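Local coordinates for putative uncharacterized protein (Coprinopsis cinerea, PDB 3W9A) that probably hydrolyses beta-glucans, acting as the beta-jelly-roll catalytic domain of a fungal glycoside hydrolase of family 131, at residues W173-T176 / P180-K183; T149-T152 / W156-F159; N10-P15 / G28-Y33; D17-S22 / G38-Y43. All blocks are in the same frame, centred on the assembly; numbering follows the deposited sequence.

Contact 1. Residues W173-T176 / P180-K183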
loop_
_atom_site.group_PDB
_atom_site.type_symbol
_atom_site.label_atom_id
_atom_site.label_comp_id
_atom_site.label_asym_id
_atom_site.label_seq_id
_atom_site.Cartn_x
_atom_site.Cartn_y
_atom_site.Cartn_z
ATOM N N TRP A 173 -9.439 9.526 -0.285
ATOM C CA TRP A 173 -10.611 8.951 0.366
ATOM C C TRP A 173 -10.110 8.094 1.539
ATOM O O TRP A 173 -9.077 7.431 1.435
ATOM C CB TRP A 173 -11.454 8.131 -0.604
ATOM C CG TRP A 173 -12.015 8.926 -1.746
ATOM C CD1 TRP A 173 -11.312 9.485 -2.765
ATOM C CD2 TRP A 173 -13.391 9.239 -1.990
ATOM N NE1 TRP A 173 -12.163 10.136 -3.632
ATOM C CE2 TRP A 173 -13.448 9.981 -3.191
ATOM C CE3 TRP A 173 -14.591 8.938 -1.326
ATOM C CZ2 TRP A 173 -14.650 10.469 -3.724
ATOM C CZ3 TRP A 173 -15.787 9.413 -1.859
ATOM C CH2 TRP A 173 -15.804 10.180 -3.048
ATOM N N ALA A 174 -10.824 8.112 2.653
ATOM C CA ALA A 174 -10.409 7.360 3.840
ATOM C C ALA A 174 -11.582 6.947 4.724
ATOM O O ALA A 174 -12.656 7.556 4.706
ATOM C CB ALA A 174 -9.391 8.150 4.655
ATOM N N SER A 175 -11.366 5.861 5.449
ATOM C CA SER A 175 -12.265 5.391 6.491
ATOM C C SER A 175 -11.523 4.316 7.275
ATOM O O SER A 175 -10.403 3.929 6.890
ATOM C CB SER A 175 -13.539 4.806 5.894
ATOM O OG SER A 175 -13.314 3.510 5.378
ATOM N N THR A 176 -12.138 3.841 8.362
ATOM C CA THR A 176 -11.604 2.710 9.125
ATOM C C THR A 176 -12.514 1.475 9.034
ATOM O O THR A 176 -13.712 1.570 8.773
ATOM C CB THR A 176 -11.388 3.056 10.618
ATOM O OG1 THR A 176 -12.628 3.444 11.206
ATOM C CG2 THR A 176 -10.388 4.203 10.778
ATOM N N PRO A 180 -17.683 3.055 5.041
ATOM C CA PRO A 180 -17.393 3.405 3.645
ATOM C C PRO A 180 -16.419 4.563 3.526
ATOM O O PRO A 180 -16.371 5.433 4.407
ATOM C CB PRO A 180 -18.759 3.796 3.078
ATOM C CG PRO A 180 -19.592 4.148 4.280
ATOM C CD PRO A 180 -19.105 3.252 5.386
ATOM N N LEU A 181 -15.656 4.578 2.438
ATOM C CA LEU A 181 -14.735 5.661 2.165
ATOM C C LEU A 181 -15.472 6.999 2.025
ATOM O O LEU A 181 -16.526 7.086 1.392
ATOM C CB LEU A 181 -13.946 5.377 0.874
ATOM C CG LEU A 181 -12.995 4.174 0.913
ATOM C CD1 LEU A 181 -12.513 3.806 -0.489
ATOM C CD2 LEU A 181 -11.817 4.461 1.832
ATOM N N VAL A 182 -14.895 8.023 2.641
ATOM C CA VAL A 182 -15.342 9.400 2.491
ATOM C C VAL A 182 -14.135 10.162 1.970
ATOM O O VAL A 182 -12.987 9.826 2.319
ATOM C CB VAL A 182 -15.845 9.980 3.840
ATOM C CG1 VAL A 182 -16.278 11.436 3.707
ATOM C CG2 VAL A 182 -17.005 9.152 4.371
ATOM N N LYS A 183 -14.381 11.159 1.120
ATOM C CA LYS A 183 -13.312 11.999 0.593
ATOM C C LYS A 183 -12.873 13.025 1.652
ATOM O O LYS A 183 -13.576 13.992 1.926
ATOM C CB LYS A 183 -13.736 12.692 -0.706
ATOM C CG LYS A 183 -12.569 13.317 -1.456
ATOM C CD LYS A 183 -12.925 13.735 -2.879
ATOM C CE LYS A 183 -11.681 14.155 -3.664
ATOM N NZ LYS A 183 -11.897 14.256 -5.140
#
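P180 meets S175 through its backbone: the carbonyl O of P180 lies 3.3 Å from CB of S175. The serine hydroxyl itself is turned to another partner, bonding to the carbonyl O of N179 in the tight connection of the hairpin, where a small polar residue fits well.

L181 is buried: its CD2 packs 3.8 Å from CA of A174 and its CB meets CB of W173, and the side chain also touches N158 and A160 of strand 157-164; a branched apolar residue suits this spot.

V182 forms the hydrogen-bonded pair of the antiparallel ladder with A174. The N of A174 donates to the O of V182 at 2.8 Å, and the N of V182 returns to the O of A174 at 3.1 Å. Both side chains lie on the same face of the sheet, the alanine buried and the valine exposed.

K183 pairs with W173 without hydrogen bonds, and both side chains project from the other face. With CG anti to the backbone N (chi1 -167°), the lysine runs extended across the indole: CB sits over the middle of the six-membered ring, 3.6 Å from its centroid, a CH-pi contact, and CD passes 3.8 Å from NE1 of W173.

The apolar stem of the lysine thus covers the ring while its ammonium makes a salt bridge to OD2 of D162. The same oxygen accepts the indole N-H, so one carboxylate probably balances the lysine charge and fixes the rotation of the tryptophan.

Contact 2. Residues T149-T152 / W156-F159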
loop_
_atom_site.group_PDB
_atom_site.type_symbol
_atom_site.label_atom_id
_atom_site.label_comp_id
_atom_site.label_asym_id
_atom_site.label_seq_id
_atom_site.Cartn_x
_atom_site.Cartn_y
_atom_site.Cartn_z
ATOM N N THR A 149 -3.623 10.636 11.058
ATOM C CA THR A 149 -4.490 10.039 12.051
ATOM C C THR A 149 -3.617 9.168 12.938
ATOM O O THR A 149 -2.652 8.559 12.454
ATOM C CB THR A 149 -5.653 9.252 11.390
ATOM O OG1 THR A 149 -6.716 9.058 12.327
ATOM C CG2 THR A 149 -5.208 7.899 10.869
ATOM N N PRO A 150 -3.896 9.152 14.254
ATOM C CA PRO A 150 -3.144 8.235 15.087
ATOM C C PRO A 150 -3.140 6.812 14.523
ATOM O O PRO A 150 -4.185 6.275 14.198
ATOM C CB PRO A 150 -3.896 8.310 16.412
ATOM C CG PRO A 150 -4.302 9.753 16.488
ATOM C CD PRO A 150 -4.646 10.135 15.067
ATOM N N PHE A 151 -1.958 6.218 14.383
ATOM C CA PHE A 151 -1.851 4.877 13.800
ATOM C C PHE A 151 -2.164 3.830 14.892
ATOM O O PHE A 151 -1.276 3.163 15.425
ATOM C CB PHE A 151 -0.455 4.689 13.173
ATOM C CG PHE A 151 -0.331 3.496 12.244
ATOM C CD1 PHE A 151 0.926 3.056 11.846
ATOM C CD2 PHE A 151 -1.439 2.832 11.750
ATOM C CE1 PHE A 151 1.064 1.985 10.978
ATOM C CE2 PHE A 151 -1.299 1.744 10.905
ATOM C CZ PHE A 151 -0.053 1.325 10.511
ATOM N N THR A 152 -3.452 3.702 15.207
ATOM C CA THR A 152 -3.928 2.830 16.267
ATOM C C THR A 152 -3.701 1.365 15.910
ATOM O O THR A 152 -4.050 0.935 14.805
ATOM C CB THR A 152 -5.435 3.031 16.513
ATOM O OG1 THR A 152 -5.748 4.432 16.554
ATOM C CG2 THR A 152 -5.842 2.413 17.824
ATOM N N TRP A 156 -8.102 -1.019 11.030
ATOM C CA TRP A 156 -7.842 -1.173 9.598
ATOM C C TRP A 156 -8.127 0.158 8.960
ATOM O O TRP A 156 -9.230 0.655 9.051
ATOM C CB TRP A 156 -8.676 -2.292 8.966
ATOM C CG TRP A 156 -8.011 -3.622 9.010
ATOM C CD1 TRP A 156 -8.249 -4.659 9.899
ATOM C CD2 TRP A 156 -6.963 -4.080 8.138
ATOM N NE1 TRP A 156 -7.423 -5.716 9.609
ATOM C CE2 TRP A 156 -6.621 -5.388 8.544
ATOM C CE3 TRP A 156 -6.273 -3.503 7.057
ATOM C CZ2 TRP A 156 -5.621 -6.136 7.901
ATOM C CZ3 TRP A 156 -5.284 -4.257 6.409
ATOM C CH2 TRP A 156 -4.971 -5.554 6.833
ATOM N N PHE A 157 -7.104 0.746 8.355
ATOM C CA PHE A 157 -7.208 2.032 7.703
ATOM C C PHE A 157 -7.359 1.834 6.212
ATOM O O PHE A 157 -6.464 1.287 5.537
ATOM C CB PHE A 157 -5.997 2.883 8.050
ATOM C CG PHE A 157 -5.952 3.274 9.498
ATOM C CD1 PHE A 157 -6.681 4.378 9.959
ATOM C CD2 PHE A 157 -5.219 2.522 10.416
ATOM C CE1 PHE A 157 -6.658 4.731 11.299
ATOM C CE2 PHE A 157 -5.186 2.876 11.758
ATOM C CZ PHE A 157 -5.901 3.981 12.202
ATOM N N ASN A 158 -8.520 2.245 5.724
ATOM C CA ASN A 158 -8.885 2.115 4.323
ATOM C C ASN A 158 -8.534 3.390 3.637
ATOM O O ASN A 158 -8.802 4.468 4.168
ATOM C CB ASN A 158 -10.386 1.882 4.145
ATOM C CG ASN A 158 -10.912 0.771 5.018
ATOM O OD1 ASN A 158 -11.889 0.953 5.783
ATOM N ND2 ASN A 158 -10.294 -0.396 4.909
ATOM N N PHE A 159 -7.953 3.281 2.451
ATOM C CA PHE A 159 -7.646 4.446 1.640
ATOM C C PHE A 159 -7.964 4.227 0.187
ATOM O O PHE A 159 -7.927 3.088 -0.327
ATOM C CB PHE A 159 -6.174 4.800 1.716
ATOM C CG PHE A 159 -5.698 5.178 3.094
ATOM C CD1 PHE A 159 -5.914 6.457 3.590
ATOM C CD2 PHE A 159 -5.018 4.271 3.879
ATOM C CE1 PHE A 159 -5.453 6.829 4.847
ATOM C CE2 PHE A 159 -4.557 4.621 5.137
ATOM C CZ PHE A 159 -4.764 5.911 5.618
#
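A single ring, that of F157, makes essentially the whole contact: the backbones stay far apart, with CA of F151 and CA of F157 8.6 Å from each other, and the phenylalanine bridges the distance. Its far rim enters the bend formed by T149-T152, where F151 is the centre of an inverse gamma turn, with a weak bond from N of T152 to O of P150.

Two carbonyl oxygens of this bend approach the ring. The O of T152 lies near the ring plane, 3.8 Å from CE2 of F157, where the faintly positive C-H edge of an aromatic ring suits such a neighbour; the O of P150 comes in obliquely, 3.5 Å from CZ. On the other flank, CG2 of T149 touches CE1 of F157 at 3.5 Å. The T149 torsion (chi1 -161°) sends OG1 anti to the backbone N and gives the methyl to the ring.

F151 adds the edge of its own ring, CD2 to CE2 of F157 at 3.7 Å, the planes inclined at 62°. With an alanine in place of F157, the bend would probably face a gap, and the T149 methyl and the F151 edge would lose their common partner.

F151 is also packed against Y128 and W215. Strand 144-150 pairs with strand 136-141 in one sheet, whereas strand 157-164 lies between 93-101 and 169-176 in the other, so F157 bridges the two sheets of the jelly roll.

Contact 3. Residues N10-P15 / G28-Y33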
loop_
_atom_site.group_PDB
_atom_site.type_symbol
_atom_site.label_atom_id
_atom_site.label_comp_id
_atom_site.label_asym_id
_atom_site.label_seq_id
_atom_site.Cartn_x
_atom_site.Cartn_y
_atom_site.Cartn_z
ATOM N N ASN A 10 -6.046 -13.398 -3.644
ATOM C CA ASN A 10 -6.722 -14.707 -3.610
ATOM C C ASN A 10 -5.886 -15.827 -4.260
ATOM O O ASN A 10 -6.008 -16.969 -3.872
ATOM C CB ASN A 10 -8.110 -14.656 -4.258
ATOM C CG ASN A 10 -9.123 -13.908 -3.428
ATOM O OD1 ASN A 10 -8.891 -13.622 -2.247
ATOM N ND2 ASN A 10 -10.266 -13.578 -4.048
ATOM N N ASN A 11 -5.053 -15.500 -5.241
ATOM C CA ASN A 11 -4.247 -16.515 -5.925
ATOM C C ASN A 11 -2.870 -16.651 -5.316
ATOM O O ASN A 11 -2.077 -17.470 -5.759
ATOM C CB ASN A 11 -4.113 -16.195 -7.412
ATOM C CG ASN A 11 -5.404 -16.409 -8.162
ATOM O OD1 ASN A 11 -6.400 -16.856 -7.595
ATOM N ND2 ASN A 11 -5.397 -16.088 -9.447
ATOM N N TYR A 12 -2.590 -15.851 -4.291
ATOM C CA TYR A 12 -1.293 -15.903 -3.631
ATOM C C TYR A 12 -1.483 -16.606 -2.306
ATOM O O TYR A 12 -1.931 -16.000 -1.341
ATOM C CB TYR A 12 -0.689 -14.496 -3.479
ATOM C CG TYR A 12 -0.268 -13.907 -4.806
ATOM C CD1 TYR A 12 1.039 -14.059 -5.287
ATOM C CD2 TYR A 12 -1.183 -13.227 -5.606
ATOM C CE1 TYR A 12 1.421 -13.505 -6.510
ATOM C CE2 TYR A 12 -0.810 -12.688 -6.826
ATOM C CZ TYR A 12 0.478 -12.826 -7.282
ATOM O OH TYR A 12 0.806 -12.280 -8.518
ATOM N N THR A 13 -1.136 -17.893 -2.284
ATOM C CA THR A 13 -1.441 -18.780 -1.147
ATOM C C THR A 13 -0.255 -19.015 -0.217
ATOM O O THR A 13 -0.457 -19.270 0.963
ATOM C CB THR A 13 -1.946 -20.157 -1.639
ATOM O OG1 THR A 13 -3.135 -19.958 -2.411
ATOM C CG2 THR A 13 -2.269 -21.100 -0.460
ATOM N N THR A 14 0.965 -18.957 -0.750
ATOM C CA THR A 14 2.184 -19.101 0.062
ATOM C C THR A 14 3.229 -18.120 -0.438
ATOM O O THR A 14 3.096 -17.600 -1.553
ATOM C CB THR A 14 2.779 -20.521 -0.053
ATOM O OG1 THR A 14 3.193 -20.755 -1.399
ATOM C CG2 THR A 14 1.758 -21.553 0.336
ATOM N N PRO A 15 4.297 -17.884 0.352
ATOM C CA PRO A 15 5.300 -16.918 -0.101
ATOM C C PRO A 15 5.898 -17.239 -1.476
ATOM O O PRO A 15 6.067 -16.326 -2.310
ATOM C CB PRO A 15 6.352 -16.958 1.021
ATOM C CG PRO A 15 5.579 -17.348 2.228
ATOM C CD PRO A 15 4.560 -18.333 1.736
ATOM N N GLY A 28 1.319 -13.287 -13.224
ATOM C CA GLY A 28 0.550 -12.849 -12.072
ATOM C C GLY A 28 0.313 -11.354 -12.091
ATOM O O GLY A 28 0.427 -10.697 -13.129
ATOM N N THR A 29 -0.015 -10.810 -10.928
ATOM C CA THR A 29 -0.380 -9.405 -10.833
ATOM C C THR A 29 0.630 -8.509 -10.113
ATOM O O THR A 29 0.417 -7.321 -10.014
ATOM C CB THR A 29 -1.729 -9.292 -10.111
ATOM O OG1 THR A 29 -1.736 -10.192 -8.993
ATOM C CG2 THR A 29 -2.890 -9.643 -11.086
ATOM N N TYR A 30 1.709 -9.079 -9.610
ATOM C CA TYR A 30 2.690 -8.333 -8.810
ATOM C C TYR A 30 4.127 -8.638 -9.211
ATOM O O TYR A 30 4.515 -9.803 -9.302
ATOM C CB TYR A 30 2.543 -8.706 -7.341
ATOM C CG TYR A 30 1.363 -8.098 -6.631
ATOM C CD1 TYR A 30 1.410 -6.786 -6.167
ATOM C CD2 TYR A 30 0.223 -8.838 -6.367
ATOM C CE1 TYR A 30 0.334 -6.228 -5.476
ATOM C CE2 TYR A 30 -0.850 -8.280 -5.674
ATOM C CZ TYR A 30 -0.776 -6.980 -5.230
ATOM O OH TYR A 30 -1.819 -6.410 -4.549
ATOM N N GLN A 31 4.913 -7.580 -9.403
ATOM C CA GLN A 31 6.354 -7.700 -9.620
ATOM C C GLN A 31 7.032 -7.784 -8.261
ATOM O O GLN A 31 6.705 -7.037 -7.346
ATOM C CB GLN A 31 6.902 -6.520 -10.367
ATOM C CG GLN A 31 6.137 -6.155 -11.617
ATOM C CD GLN A 31 6.790 -5.052 -12.405
ATOM O OE1 GLN A 31 7.437 -4.164 -11.857
ATOM N NE2 GLN A 31 6.588 -5.080 -13.697
ATOM N N TRP A 32 7.986 -8.690 -8.143
ATOM C CA TRP A 32 8.605 -8.934 -6.853
ATOM C C TRP A 32 10.121 -8.978 -7.086
ATOM O O TRP A 32 10.670 -10.002 -7.506
ATOM C CB TRP A 32 8.057 -10.221 -6.283
ATOM C CG TRP A 32 8.692 -10.722 -5.012
ATOM C CD1 TRP A 32 9.084 -11.990 -4.754
ATOM C CD2 TRP A 32 8.997 -9.955 -3.851
ATOM N NE1 TRP A 32 9.616 -12.074 -3.494
ATOM C CE2 TRP A 32 9.561 -10.833 -2.912
ATOM C CE3 TRP A 32 8.807 -8.608 -3.495
ATOM C CZ2 TRP A 32 9.968 -10.418 -1.653
ATOM C CZ3 TRP A 32 9.201 -8.195 -2.219
ATOM C CH2 TRP A 32 9.767 -9.091 -1.318
ATOM N N TYR A 33 10.746 -7.821 -6.905
ATOM C CA TYR A 33 12.208 -7.671 -7.044
ATOM C C TYR A 33 12.826 -6.682 -6.045
ATOM O O TYR A 33 14.018 -6.721 -5.841
ATOM C CB TYR A 33 12.597 -7.271 -8.472
ATOM C CG TYR A 33 12.100 -5.911 -8.913
ATOM C CD1 TYR A 33 12.898 -4.783 -8.800
ATOM C CD2 TYR A 33 10.824 -5.757 -9.433
ATOM C CE1 TYR A 33 12.438 -3.528 -9.205
ATOM C CE2 TYR A 33 10.357 -4.515 -9.842
ATOM C CZ TYR A 33 11.155 -3.400 -9.721
ATOM O OH TYR A 33 10.662 -2.168 -10.132
HETATM O O HOH W 1 2.875 -12.089 -9.743
#
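Y12 sends its phenol to the start of strand 30-34, and one direct hydrogen bond holds it there: the backbone N of T29 donates to OH of Y12 at 2.9 Å (155°). The T29 side chain crosses that of Y12 obliquely; its OG1, set between the backbone N and the carbonyl carbon (chi1 43°), is thereby brought to the edge of the phenol, 3.4 Å from CE2 of Y12 and near the ring plane. A water lies in the ring plane beside the phenol and accepts from N of Y30 at 3.2 Å, although its modelled distance to the phenol is too short to be trusted. Replacing Y12 by a phenylalanine would remove the hydroxyl and probably leave the T29 N-H without its mate.

Close packing explains the glycine next door. CA of G28 stands 3.6 Å from OH of Y12, its phi is positive, and a beta carbon at this position would run into the phenol oxygen.

The aromatic contact is an offset edge-to-face pair. Y30 turns an edge toward the face of Y12, with planes at 77° and CD2 of Y30 4.0 Å from CE2 of Y12. The Y30 hydroxyl reaches past this pair to the carbonyl O of G7, a role for which tyrosine is well suited.

Y12 also stacks on F18 of helix 15-18 and touches L46 of strand 44-47. The loop following strand 3-6 is thereby laid against strand 30-34, which itself pairs with strand 77-83; L81 of that strand packs against Y30.

Contact 4. Residues D17-S22 / G38-Y43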
loop_
_atom_site.group_PDB
_atom_site.type_symbol
_atom_site.label_atom_id
_atom_site.label_comp_id
_atom_site.label_asym_id
_atom_site.label_seq_id
_atom_site.Cartn_x
_atom_site.Cartn_y
_atom_site.Cartn_z
ATOM N N ASP A 17 4.565 -18.320 -4.010
ATOM C CA ASP A 17 3.724 -17.848 -5.106
ATOM C C ASP A 17 4.244 -16.532 -5.695
ATOM O O ASP A 17 4.186 -16.331 -6.900
ATOM C CB ASP A 17 2.241 -17.736 -4.688
ATOM C CG ASP A 17 1.543 -19.099 -4.590
ATOM O OD1 ASP A 17 1.993 -20.065 -5.247
ATOM O OD2 ASP A 17 0.551 -19.212 -3.841
ATOM N N PHE A 18 4.807 -15.660 -4.869
ATOM C CA PHE A 18 5.394 -14.421 -5.383
ATOM C C PHE A 18 6.682 -14.678 -6.212
ATOM O O PHE A 18 7.012 -13.901 -7.110
ATOM C CB PHE A 18 5.675 -13.449 -4.241
ATOM C CG PHE A 18 4.443 -12.844 -3.635
ATOM C CD1 PHE A 18 3.715 -11.873 -4.320
ATOM C CD2 PHE A 18 4.024 -13.222 -2.369
ATOM C CE1 PHE A 18 2.588 -11.298 -3.751
ATOM C CE2 PHE A 18 2.907 -12.651 -1.794
ATOM C CZ PHE A 18 2.189 -11.686 -2.475
ATOM N N ASP A 19 7.373 -15.780 -5.929
ATOM C CA ASP A 19 8.609 -16.152 -6.641
ATOM C C ASP A 19 8.390 -16.636 -8.080
ATOM O O ASP A 19 9.343 -16.789 -8.825
ATOM C CB ASP A 19 9.397 -17.220 -5.860
ATOM C CG ASP A 19 9.868 -16.725 -4.486
ATOM O OD1 ASP A 19 10.114 -15.507 -4.331
ATOM O OD2 ASP A 19 9.987 -17.540 -3.552
ATOM N N ARG A 20 7.155 -16.911 -8.474
ATOM C CA ARG A 20 6.898 -17.328 -9.859
ATOM C C ARG A 20 7.242 -16.221 -10.841
ATOM O O ARG A 20 7.666 -16.481 -11.946
ATOM C CB ARG A 20 5.441 -17.741 -10.056
ATOM C CG ARG A 20 5.118 -19.132 -9.532
ATOM C CD ARG A 20 3.812 -19.644 -10.128
ATOM N NE ARG A 20 2.675 -18.842 -9.660
ATOM C CZ ARG A 20 1.930 -19.120 -8.586
ATOM N NH1 ARG A 20 2.179 -20.201 -7.848
ATOM N NH2 ARG A 20 0.925 -18.309 -8.244
ATOM N N TRP A 21 7.058 -14.977 -10.420
ATOM C CA TRP A 21 7.339 -13.835 -11.267
ATOM C C TRP A 21 8.852 -13.659 -11.494
ATOM O O TRP A 21 9.657 -13.871 -10.584
ATOM C CB TRP A 21 6.755 -12.570 -10.629
ATOM C CG TRP A 21 6.927 -11.360 -11.461
ATOM C CD1 TRP A 21 6.034 -10.850 -12.359
ATOM C CD2 TRP A 21 8.067 -10.498 -11.486
ATOM N NE1 TRP A 21 6.545 -9.716 -12.941
ATOM C CE2 TRP A 21 7.790 -9.471 -12.421
ATOM C CE3 TRP A 21 9.279 -10.472 -10.786
ATOM C CZ2 TRP A 21 8.696 -8.448 -12.700
ATOM C CZ3 TRP A 21 10.172 -9.456 -11.049
ATOM C CH2 TRP A 21 9.876 -8.454 -12.007
ATOM N N SER A 22 9.209 -13.225 -12.697
ATOM C CA SER A 22 10.553 -12.763 -13.001
ATOM C C SER A 22 10.488 -11.781 -14.167
ATOM O O SER A 22 9.438 -11.653 -14.812
ATOM C CB SER A 22 11.488 -13.925 -13.339
ATOM O OG SER A 22 11.131 -14.569 -14.554
ATOM N N GLY A 38 17.137 -12.582 1.450
ATOM C CA GLY A 38 16.491 -13.658 2.172
ATOM C C GLY A 38 15.450 -14.401 1.348
ATOM O O GLY A 38 15.079 -13.959 0.258
ATOM N N PRO A 39 14.961 -15.534 1.875
ATOM C CA PRO A 39 13.805 -16.186 1.239
ATOM C C PRO A 39 12.598 -15.259 1.285
ATOM O O PRO A 39 12.513 -14.403 2.177
ATOM C CB PRO A 39 13.576 -17.440 2.092
ATOM C CG PRO A 39 14.236 -17.151 3.400
ATOM C CD PRO A 39 15.373 -16.214 3.118
ATOM N N THR A 40 11.685 -15.408 0.328
ATOM C CA THR A 40 10.535 -14.518 0.259
ATOM C C THR A 40 9.709 -14.558 1.557
ATOM O O THR A 40 9.205 -13.522 2.032
ATOM C CB THR A 40 9.700 -14.822 -0.989
ATOM O OG1 THR A 40 10.473 -14.451 -2.121
ATOM C CG2 THR A 40 8.391 -14.025 -1.000
ATOM N N SER A 41 9.637 -15.735 2.170
ATOM C CA SER A 41 8.906 -15.886 3.433
ATOM C C SER A 41 9.470 -15.065 4.624
ATOM O O SER A 41 8.803 -14.945 5.631
ATOM C CB SER A 41 8.840 -17.350 3.838
ATOM O OG SER A 41 10.115 -17.763 4.274
ATOM N N ARG A 42 10.685 -14.530 4.514
ATOM C CA ARG A 42 11.191 -13.562 5.497
ATOM C C ARG A 42 10.490 -12.184 5.358
ATOM O O ARG A 42 10.417 -11.414 6.324
ATOM C CB ARG A 42 12.696 -13.392 5.336
ATOM C CG ARG A 42 13.363 -12.611 6.454
ATOM C CD ARG A 42 14.848 -12.437 6.200
ATOM N NE ARG A 42 15.532 -13.718 6.111
ATOM C CZ ARG A 42 16.809 -13.862 5.770
ATOM N NH1 ARG A 42 17.547 -12.806 5.468
ATOM N NH2 ARG A 42 17.349 -15.075 5.724
ATOM N N TYR A 43 9.960 -11.893 4.166
ATOM C CA TYR A 43 9.438 -10.557 3.845
ATOM C C TYR A 43 7.944 -10.488 3.520
ATOM O O TYR A 43 7.292 -9.472 3.776
ATOM C CB TYR A 43 10.217 -9.991 2.664
ATOM C CG TYR A 43 11.714 -10.126 2.790
ATOM C CD1 TYR A 43 12.410 -9.515 3.849
ATOM C CD2 TYR A 43 12.430 -10.853 1.868
ATOM C CE1 TYR A 43 13.780 -9.638 3.963
ATOM C CE2 TYR A 43 13.793 -10.995 1.979
ATOM C CZ TYR A 43 14.462 -10.400 3.029
ATOM O OH TYR A 43 15.821 -10.543 3.099
HETATM O O HOH W 2 11.662 -17.160 -1.868
#
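D19 and T40 meet by a side-chain hydrogen bond, OG1 of T40 donating to OD1 of D19; it is modelled at 2.5 Å, very short, so its length is doubtful. OG1 of T40 is beside its own backbone N (chi1 -68°), which points it toward the aspartate; the same oxygen accepts the indole N-H of W32, a double duty suited to a hydroxyl. A water accepts from N of T40 at 2.8 Å and lies beside OD2 of D19, at a modelled distance too short to be trusted.

Apolar contact is slight: the T40 methyl, CG2, comes within 4.3 Å of CB of F18, giving the threonine a dry side as well as a polar one.

Each segment is also braced internally. R20 makes a salt bridge with D17, whose other oxygen receives the N-H groups of T13 and T14. In 38-43, N of G38 donates to OH of Y43 at 2.9 Å, CA of G38 sits 3.5 Å above the centre of the R42 guanidinium plane, and CB of R42 covers a face of the Y43 ring. A beta carbon on G38 would collide with the Y43 hydroxyl. N of Y43 returns to O of T40 at 2.8 Å, closing a turn.

The contact joins the type I beta turn from F18 to W21, which follows on helix 15-18 and presents the acid, to the loop between strands 30-34 and 44-47 of the jelly roll, which supplies the hydroxyl.

How the contacts relate
The four contacts form two clusters on opposite sides of the chain's centre. Contacts 1 and 2, with centres about 10 Å apart, meet through the neighbouring strands 157-164 and 169-176 of one sheet, where O of S175 lies 2.8 Å from N of N158, a probable hydrogen bond. Contacts 3 and 4, about 8 Å centre to centre, alternate along the chain; W32 of 28-33 reaches T40 of contact 4, and CZ2 of W21 packs 3.5 Å from CB of Q31. Between clusters the centres lie about 25 to 32 Å apart, yet contacts 2 and 3 both reach the same sheet, through strands 144-150 and 30-34.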